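Local coordinates for protein designed CISK-PX domain (Synthetic construct, PDB 4OXW) that probably binds phosphoinositide head groups at membranes, as do the natural PX domains that it was computationally designed to imitate, at residues D14-G19 / A40-Y45; V26-K31 / E82-G87; S46-L51 / Q86-Y91. All coordinates share one frame; numbering follows the deposited sequence.

Contact 1: D14-G19 / A40-Y45; sequences DFEKEG and AVYRRY. With SO4 (sulfate ion), chain B; SO4 (sulfate ion), chain C.
Glu16 and Tyr42 meet at the surface, Glu16 OE1 lying 3.7 Å from Tyr42 CE1. The carboxylate approaches the ring obliquely, its plane turned 48° from that of the ring. Glu16 gets there because CG stands beside the backbone N (chi1 -67°) and the chain then runs straight. The poorly ordered Glu18 leans on the same tyrosine more loosely, with Glu18 OE1 4.3 Å from Tyr42 CD1. A tyrosine suits this partly exposed place: its long, flat side chain reaches over the middle strand to the glutamate ends. These are van der Waals touches; no hydrogen bond joins the segments.

Strands 9-18 and 37-44 are the outer strands of the three-stranded antiparallel PX sheet, so the side chains meet above the middle strand, 25-34, whose Lys29 also touches Tyr42. Strand 37-44 leads into helix 45-58 through RRYSDF, which matches the phosphoinositide-binding motif of natural PX domains and probably acts likewise.

Charged bonding gathers on Arg44, with two sulfates at its guanidinium edge. Arg44 NH2 reaches O2 of the chain B sulfate at 2.7 Å. Arg44 NH1 bonds to O3 of the chain C sulfate at 3.0 Å, and NH2 also holds its O1. Both ions probably come from the crystallisation liquor, but the first is consistent with a phosphate site. A leucine in place of Arg44 would probably leave both anions without this charged, forked donor.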
# COMPACT_ATOMS: atom_id res chain seq x y z
N ASP A 14 3.58 5.71 -8.58
CA ASP A 14 4.97 5.29 -8.71
C ASP A 14 5.48 4.55 -7.52
O ASP A 14 4.94 4.69 -6.41
CB ASP A 14 5.88 6.50 -8.83
CG ASP A 14 5.44 7.47 -9.87
OD1 ASP A 14 5.66 7.18 -11.07
OD2 ASP A 14 4.89 8.52 -9.48
N PHE A 15 6.56 3.80 -7.74
CA PHE A 15 7.44 3.32 -6.69
C PHE A 15 8.79 4.08 -6.78
O PHE A 15 9.12 4.70 -7.82
CB PHE A 15 7.62 1.81 -6.76
CG PHE A 15 8.32 1.34 -7.97
CD1 PHE A 15 9.68 1.48 -8.10
CD2 PHE A 15 7.62 0.75 -9.00
CE1 PHE A 15 10.33 1.05 -9.25
CE2 PHE A 15 8.26 0.30 -10.13
CZ PHE A 15 9.61 0.46 -10.26
N GLU A 16 9.52 4.07 -5.68
CA GLU A 16 10.79 4.78 -5.59
C GLU A 16 11.74 3.93 -4.77
O GLU A 16 11.33 3.27 -3.82
CB GLU A 16 10.58 6.12 -4.88
CG GLU A 16 9.73 7.08 -5.69
CD GLU A 16 9.42 8.38 -4.98
OE1 GLU A 16 10.02 8.64 -3.92
OE2 GLU A 16 8.58 9.13 -5.52
N LYS A 17 13.02 3.96 -5.11
CA LYS A 17 14.01 3.22 -4.33
C LYS A 17 14.81 4.18 -3.51
O LYS A 17 15.40 5.10 -4.04
CB LYS A 17 14.92 2.41 -5.23
CG LYS A 17 14.19 1.70 -6.36
CD LYS A 17 14.97 0.51 -6.88
CE LYS A 17 14.43 0.02 -8.21
NZ LYS A 17 14.99 -1.30 -8.64
N GLU A 18 14.81 3.97 -2.20
CA GLU A 18 15.41 4.89 -1.25
C GLU A 18 16.44 4.12 -0.46
O GLU A 18 16.35 2.89 -0.33
CB GLU A 18 14.34 5.47 -0.31
CG GLU A 18 13.03 5.85 -0.99
CD GLU A 18 11.99 6.40 -0.02
OE1 GLU A 18 10.81 6.53 -0.41
OE2 GLU A 18 12.37 6.71 1.13
N GLY A 19 17.43 4.84 0.07
CA GLY A 19 18.38 4.24 0.99
C GLY A 19 19.83 4.50 0.66
O GLY A 19 20.30 5.63 0.69
N ALA A 40 0.33 12.82 -0.23
CA ALA A 40 0.95 11.53 -0.53
C ALA A 40 1.59 10.97 0.73
O ALA A 40 2.08 11.72 1.57
CB ALA A 40 2.02 11.72 -1.59
N VAL A 41 1.62 9.65 0.83
CA VAL A 41 2.35 8.96 1.87
C VAL A 41 3.18 7.93 1.13
O VAL A 41 2.83 7.51 0.01
CB VAL A 41 1.46 8.27 2.94
CG1 VAL A 41 0.69 9.35 3.72
CG2 VAL A 41 0.51 7.26 2.32
N TYR A 42 4.25 7.51 1.77
CA TYR A 42 5.09 6.50 1.17
C TYR A 42 5.09 5.27 2.04
O TYR A 42 5.33 5.39 3.26
CB TYR A 42 6.53 7.06 1.07
CG TYR A 42 6.58 8.21 0.15
CD1 TYR A 42 6.90 8.04 -1.16
CD2 TYR A 42 6.22 9.48 0.58
CE1 TYR A 42 6.90 9.12 -2.02
CE2 TYR A 42 6.21 10.55 -0.26
CZ TYR A 42 6.57 10.36 -1.57
OH TYR A 42 6.57 11.42 -2.45
N ARG A 43 4.92 4.09 1.45
CA ARG A 43 4.81 2.85 2.21
C ARG A 43 5.52 1.72 1.53
O ARG A 43 5.41 1.51 0.31
CB ARG A 43 3.33 2.44 2.42
CG ARG A 43 2.55 3.51 3.16
CD ARG A 43 2.89 3.51 4.67
NE ARG A 43 2.08 4.52 5.35
CZ ARG A 43 2.52 5.64 5.87
NH1 ARG A 43 3.81 5.96 5.83
NH2 ARG A 43 1.66 6.48 6.45
N ARG A 44 6.19 0.92 2.31
CA ARG A 44 6.82 -0.32 1.81
C ARG A 44 5.84 -1.46 1.76
O ARG A 44 4.81 -1.44 2.45
CB ARG A 44 7.99 -0.74 2.79
CG ARG A 44 9.08 0.26 2.97
CD ARG A 44 9.93 -0.12 4.18
NE ARG A 44 10.52 -1.43 3.98
CZ ARG A 44 10.91 -2.24 4.96
NH1 ARG A 44 10.79 -1.85 6.23
NH2 ARG A 44 11.45 -3.41 4.68
N TYR A 45 6.16 -2.51 1.01
CA TYR A 45 5.33 -3.70 0.96
C TYR A 45 5.09 -4.23 2.37
O TYR A 45 3.98 -4.65 2.71
CB TYR A 45 5.95 -4.84 0.13
CG TYR A 45 5.14 -6.10 0.17
CD1 TYR A 45 4.02 -6.28 -0.64
CD2 TYR A 45 5.47 -7.17 1.03
CE1 TYR A 45 3.26 -7.44 -0.59
CE2 TYR A 45 4.71 -8.30 1.08
CZ TYR A 45 3.59 -8.44 0.30
OH TYR A 45 2.84 -9.59 0.33
S SO4 B . 9.93 -4.65 1.82
O1 SO4 B . 9.87 -4.62 0.32
O2 SO4 B . 11.30 -4.11 2.10
O3 SO4 B . 8.84 -4.01 2.59
O4 SO4 B . 9.79 -6.07 2.18
S SO4 C . 12.06 -5.01 8.35
O1 SO4 C . 12.47 -5.27 6.94
O2 SO4 C . 13.26 -4.85 9.21
O3 SO4 C . 11.25 -3.76 8.45
O4 SO4 C . 11.25 -6.15 8.84

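Contact 2: V26-K31 / E82-G87; sequences VMYKIK and EKRKQG
The packing of helix 78-96 against the middle strand of the PX sheet is carried here by Tyr28, which reaches from the strand to the helix and sets its ring across Arg84 and against Lys85. The backbones come closest where Tyr28 CA and Lys85 CA stand 7.1 Å apart, near enough for the ring to rest partly on the helix main chain: Tyr28 CE1 is 3.9 Å from Lys85 CA and 4.0 Å from Lys85 CB. Beyond CB the lysine turns aside, and its ammonium forms a salt bridge one turn back along the helix, Lys85 NZ to the syn lone pair of Glu82 OE1 at 3.0 Å, besides bonding to the carbonyl of Pro13. Lysine fits, its CB packing on the ring while the charged end turns away.

The ring's far end meets Arg84. Tyr28 OH comes within 3.1 Å of Arg84 CD, where the two side chains cross at about a right angle and the guanidinium plane is tilted 68° from the ring. The arginine leaves the helix with CG anti to the backbone N and bends at chi3 (-89°), which brings the guanidinium round beyond the phenol. One water joins the two groups, lying in plane at the edge of each: it accepts from Arg84 NH1 at 2.9 Å and is hydrogen-bonded to Tyr28 OH at 2.7 Å. Arg84 NH2 bonds to Pro68 O, and the cation also rests on the Tyr45 ring. Tyrosine thus offers a ring for packing and a hydroxyl for the water, and Arg84, whose nearest side-chain atom is about 4 Å from a bound sulfate, is likely to make the pocket favourable to anions.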
# COMPACT_ATOMS: atom_id res chain seq x y z
N VAL A 26 12.19 -0.46 -1.45
CA VAL A 26 11.29 0.11 -2.44
C VAL A 26 10.09 0.62 -1.64
O VAL A 26 9.54 -0.11 -0.81
CB VAL A 26 10.80 -0.94 -3.42
CG1 VAL A 26 9.69 -0.43 -4.32
CG2 VAL A 26 11.95 -1.46 -4.29
N MET A 27 9.75 1.86 -1.88
CA MET A 27 8.57 2.49 -1.31
C MET A 27 7.59 2.86 -2.41
O MET A 27 7.97 3.18 -3.52
CB MET A 27 8.96 3.72 -0.53
CG MET A 27 9.89 3.40 0.62
SD MET A 27 9.30 4.12 2.14
CE MET A 27 10.71 3.69 3.18
N TYR A 28 6.31 2.78 -2.07
CA TYR A 28 5.22 3.04 -3.00
C TYR A 28 4.61 4.35 -2.59
O TYR A 28 4.34 4.55 -1.42
CB TYR A 28 4.16 1.88 -2.99
CG TYR A 28 4.80 0.58 -3.46
CD1 TYR A 28 4.86 0.26 -4.81
CD2 TYR A 28 5.44 -0.26 -2.58
CE1 TYR A 28 5.52 -0.87 -5.27
CE2 TYR A 28 6.10 -1.41 -3.01
CZ TYR A 28 6.18 -1.69 -4.39
OH TYR A 28 6.84 -2.83 -4.90
N LYS A 29 4.47 5.27 -3.55
CA LYS A 29 3.88 6.57 -3.29
C LYS A 29 2.37 6.47 -3.44
O LYS A 29 1.86 6.26 -4.53
CB LYS A 29 4.46 7.58 -4.29
CG LYS A 29 3.83 8.94 -4.14
CD LYS A 29 4.38 9.93 -5.15
CE LYS A 29 3.87 11.33 -4.81
NZ LYS A 29 4.31 12.35 -5.83
N ILE A 30 1.64 6.58 -2.32
CA ILE A 30 0.18 6.56 -2.35
C ILE A 30 -0.33 8.03 -2.36
O ILE A 30 -0.06 8.80 -1.43
CB ILE A 30 -0.42 5.84 -1.15
CG1 ILE A 30 0.29 4.48 -0.90
CG2 ILE A 30 -1.94 5.69 -1.32
CD1 ILE A 30 -0.16 3.80 0.38
N LYS A 31 -1.04 8.38 -3.42
CA LYS A 31 -1.70 9.70 -3.55
C LYS A 31 -3.12 9.55 -3.00
O LYS A 31 -3.84 8.62 -3.35
CB LYS A 31 -1.74 10.16 -5.02
CG LYS A 31 -0.38 10.66 -5.52
CD LYS A 31 -0.41 11.15 -6.96
CE LYS A 31 -1.66 11.94 -7.33
NZ LYS A 31 -1.57 12.45 -8.73
N GLU A 82 6.54 -3.23 -11.12
CA GLU A 82 5.38 -2.64 -11.73
C GLU A 82 4.09 -3.41 -11.45
O GLU A 82 3.04 -2.81 -11.22
CB GLU A 82 5.52 -2.53 -13.25
CG GLU A 82 6.60 -1.60 -13.73
CD GLU A 82 6.39 -0.13 -13.40
OE1 GLU A 82 5.27 0.28 -13.03
OE2 GLU A 82 7.41 0.59 -13.43
N LYS A 83 4.16 -4.75 -11.48
CA LYS A 83 3.00 -5.60 -11.19
C LYS A 83 2.61 -5.53 -9.73
O LYS A 83 1.41 -5.47 -9.44
CB LYS A 83 3.28 -7.06 -11.55
CG LYS A 83 2.09 -7.97 -11.24
CD LYS A 83 2.41 -9.46 -11.43
CE LYS A 83 1.21 -10.34 -11.12
NZ LYS A 83 1.48 -11.77 -11.49
N ARG A 84 3.59 -5.51 -8.83
CA ARG A 84 3.28 -5.34 -7.39
C ARG A 84 2.62 -3.95 -7.14
O ARG A 84 1.66 -3.87 -6.41
CB ARG A 84 4.54 -5.47 -6.55
CG ARG A 84 4.33 -5.22 -5.08
CD ARG A 84 5.53 -5.58 -4.25
NE ARG A 84 5.53 -6.98 -3.81
CZ ARG A 84 6.43 -7.50 -2.98
NH1 ARG A 84 7.42 -6.77 -2.53
NH2 ARG A 84 6.31 -8.75 -2.54
N LYS A 85 3.16 -2.91 -7.75
CA LYS A 85 2.56 -1.56 -7.64
C LYS A 85 1.08 -1.62 -8.00
O LYS A 85 0.20 -1.10 -7.27
CB LYS A 85 3.30 -0.58 -8.54
CG LYS A 85 2.68 0.82 -8.41
CD LYS A 85 3.47 1.86 -9.21
CE LYS A 85 3.40 1.45 -10.68
NZ LYS A 85 3.94 2.53 -11.55
N GLN A 86 0.78 -2.22 -9.15
CA GLN A 86 -0.59 -2.31 -9.62
C GLN A 86 -1.50 -3.08 -8.67
O GLN A 86 -2.63 -2.68 -8.40
CB GLN A 86 -0.60 -3.01 -10.97
CG GLN A 86 0.17 -2.29 -12.04
CD GLN A 86 0.25 -3.12 -13.32
OE1 GLN A 86 -0.57 -4.02 -13.55
NE2 GLN A 86 1.26 -2.82 -14.15
N GLY A 87 -0.96 -4.17 -8.14
CA GLY A 87 -1.73 -4.98 -7.19
C GLY A 87 -1.96 -4.29 -5.88
O GLY A 87 -3.06 -4.41 -5.28
O HOH W 1 8.40 -4.04 -3.02

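Contact 3: S46-L51 / Q86-Y91; sequences SDFYWL and QGLEKY. With SO4 (sulfate ion), chain B.
Phe48 and Leu88 form the heart of the packing between helices 45-58 and 78-96, and the phenylalanine can be followed atom by atom. Its CB already grazes a leucine methyl, Leu88 CD2. One step out, Phe48 CG makes the closest approach to that methyl, 3.7 Å. With CG beside the backbone N (chi1 -74°), the ring turns one face to Leu88, so that CD2 of the leucine lies 3.9 Å from the ring centroid and only 18° off the normal, a CH-pi contact.

The two sides of the ring then diverge. Phe48 CD2 and CE2 pass the other methyl, Leu88 CD1, at 4.0 Å each, whereas Phe48 CD1 is met near the ring plane by Tyr91 CD2 at 4.2 Å. Beyond it, Phe48 CE1 lies near Leu88 O and Leu88 CB. At the tip, Phe48 CZ reaches Leu88 CB at 4.1 Å. A forked leucine is apt here, because its two methyls spread over a flat partner.

Both helices belong to the helical part of the PX fold, which packs against the sheet: Ile12 and Ile30 of the strands touch Phe48, and Phe110 of helix 105-112 meets its ring edge-to-face. Tyr91 runs past Phe48 in the opposite direction and keeps its polar end satisfied, its hydroxyl bonding to ND1 of His52.

At the start of helix 45-58 the setting is polar. Ser46 N donates to O3 of the chain B sulfate at 2.8 Å, and the helix dipole probably adds to the pull on the anion.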
# COMPACT_ATOMS: atom_id res chain seq x y z
N SER A 46 6.13 -4.21 3.20
CA SER A 46 5.99 -4.74 4.58
C SER A 46 5.01 -3.92 5.40
O SER A 46 4.40 -4.46 6.32
CB SER A 46 7.34 -4.81 5.28
OG SER A 46 7.97 -3.56 5.35
N ASP A 47 4.88 -2.62 5.09
CA ASP A 47 3.82 -1.81 5.75
C ASP A 47 2.42 -2.30 5.36
O ASP A 47 1.51 -2.45 6.21
CB ASP A 47 3.95 -0.35 5.46
CG ASP A 47 5.30 0.24 5.88
OD1 ASP A 47 5.76 -0.12 6.97
OD2 ASP A 47 5.76 1.14 5.17
N PHE A 48 2.20 -2.52 4.08
CA PHE A 48 0.96 -3.09 3.58
C PHE A 48 0.68 -4.45 4.18
O PHE A 48 -0.45 -4.76 4.53
CB PHE A 48 0.94 -3.29 2.08
CG PHE A 48 0.79 -2.04 1.26
CD1 PHE A 48 -0.48 -1.67 0.78
CD2 PHE A 48 1.88 -1.29 0.87
CE1 PHE A 48 -0.61 -0.55 -0.03
CE2 PHE A 48 1.75 -0.16 0.06
CZ PHE A 48 0.49 0.20 -0.40
N TYR A 49 1.72 -5.27 4.34
CA TYR A 49 1.56 -6.62 4.88
C TYR A 49 1.12 -6.58 6.36
O TYR A 49 0.22 -7.32 6.74
CB TYR A 49 2.89 -7.36 4.75
CG TYR A 49 2.82 -8.82 5.13
CD1 TYR A 49 2.51 -9.79 4.19
CD2 TYR A 49 3.12 -9.20 6.41
CE1 TYR A 49 2.44 -11.12 4.54
CE2 TYR A 49 3.07 -10.53 6.77
CZ TYR A 49 2.74 -11.47 5.84
OH TYR A 49 2.72 -12.79 6.23
N TRP A 50 1.74 -5.71 7.15
CA TRP A 50 1.35 -5.51 8.54
C TRP A 50 -0.10 -5.01 8.63
O TRP A 50 -0.89 -5.57 9.42
CB TRP A 50 2.30 -4.56 9.26
CG TRP A 50 2.17 -4.59 10.78
CD1 TRP A 50 2.82 -5.42 11.64
CD2 TRP A 50 1.32 -3.77 11.57
NE1 TRP A 50 2.42 -5.17 12.94
CE2 TRP A 50 1.51 -4.15 12.93
CE3 TRP A 50 0.42 -2.76 11.28
CZ2 TRP A 50 0.83 -3.55 13.97
CZ3 TRP A 50 -0.25 -2.15 12.31
CH2 TRP A 50 -0.04 -2.55 13.64
N LEU A 51 -0.46 -4.00 7.82
CA LEU A 51 -1.82 -3.47 7.79
C LEU A 51 -2.80 -4.63 7.51
O LEU A 51 -3.83 -4.80 8.19
CB LEU A 51 -1.96 -2.41 6.70
CG LEU A 51 -3.40 -1.98 6.48
CD1 LEU A 51 -3.88 -1.19 7.70
CD2 LEU A 51 -3.48 -1.15 5.22
N GLN A 86 0.78 -2.22 -9.15
CA GLN A 86 -0.59 -2.31 -9.62
C GLN A 86 -1.50 -3.08 -8.67
O GLN A 86 -2.63 -2.68 -8.40
CB GLN A 86 -0.60 -3.01 -10.97
CG GLN A 86 0.17 -2.29 -12.04
CD GLN A 86 0.25 -3.12 -13.32
OE1 GLN A 86 -0.57 -4.02 -13.55
NE2 GLN A 86 1.26 -2.82 -14.15
N GLY A 87 -0.96 -4.17 -8.14
CA GLY A 87 -1.73 -4.98 -7.19
C GLY A 87 -1.96 -4.29 -5.88
O GLY A 87 -3.06 -4.41 -5.28
N LEU A 88 -0.94 -3.59 -5.38
CA LEU A 88 -1.08 -2.84 -4.12
C LEU A 88 -2.05 -1.68 -4.29
O LEU A 88 -2.79 -1.35 -3.38
CB LEU A 88 0.27 -2.29 -3.68
CG LEU A 88 1.27 -3.34 -3.17
CD1 LEU A 88 2.60 -2.71 -2.85
CD2 LEU A 88 0.76 -4.04 -1.91
N GLU A 89 -2.08 -1.10 -5.48
CA GLU A 89 -3.06 -0.04 -5.80
C GLU A 89 -4.51 -0.58 -5.76
O GLU A 89 -5.38 0.01 -5.11
CB GLU A 89 -2.77 0.61 -7.16
CG GLU A 89 -3.79 1.66 -7.55
CD GLU A 89 -3.44 2.32 -8.87
OE1 GLU A 89 -3.58 1.63 -9.90
OE2 GLU A 89 -2.99 3.50 -8.88
N LYS A 90 -4.75 -1.70 -6.40
CA LYS A 90 -6.09 -2.33 -6.38
C LYS A 90 -6.45 -2.68 -4.94
O LYS A 90 -7.59 -2.46 -4.48
CB LYS A 90 -6.09 -3.59 -7.27
CG LYS A 90 -7.39 -4.36 -7.20
CD LYS A 90 -7.44 -5.39 -8.32
CE LYS A 90 -8.52 -6.45 -8.08
NZ LYS A 90 -8.47 -7.57 -9.08
N TYR A 91 -5.47 -3.20 -4.18
CA TYR A 91 -5.71 -3.55 -2.77
C TYR A 91 -6.20 -2.36 -1.93
O TYR A 91 -7.26 -2.41 -1.29
CB TYR A 91 -4.44 -4.10 -2.16
CG TYR A 91 -4.57 -4.49 -0.70
CD1 TYR A 91 -5.08 -5.74 -0.34
CD2 TYR A 91 -4.14 -3.63 0.31
CE1 TYR A 91 -5.23 -6.09 0.99
CE2 TYR A 91 -4.25 -3.98 1.65
CZ TYR A 91 -4.81 -5.20 1.99
OH TYR A 91 -4.92 -5.51 3.32
S SO4 B . 9.93 -4.65 1.82
O1 SO4 B . 9.87 -4.62 0.32
O2 SO4 B . 11.30 -4.11 2.10
O3 SO4 B . 8.84 -4.01 2.59
O4 SO4 B . 9.79 -6.07 2.18

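How the contacts relate
Contact 1 spans the outer strands of the three-stranded sheet, contact 2 joins its middle strand to helix 78-96, and contact 3 packs that helix on helix 45-58. Centres of contacts 1 and 2 lie 7 Å apart, those of 2 and 3 8 Å, and those of 1 and 3 12 Å. Along the chain, contact 1 closes before contact 3 opens, while the segments of contacts 1 and 2 alternate; contacts 2 and 3 share Gln86 and Gly87. Tyr28 packs on Leu88 and Ile30 on Phe48, making the core continuous from sheet to helices. The chain B sulfate touches contacts 1 and 3, at the strand-to-helix junction, consistent with the place where natural PX domains bind a phosphoinositide phosphate.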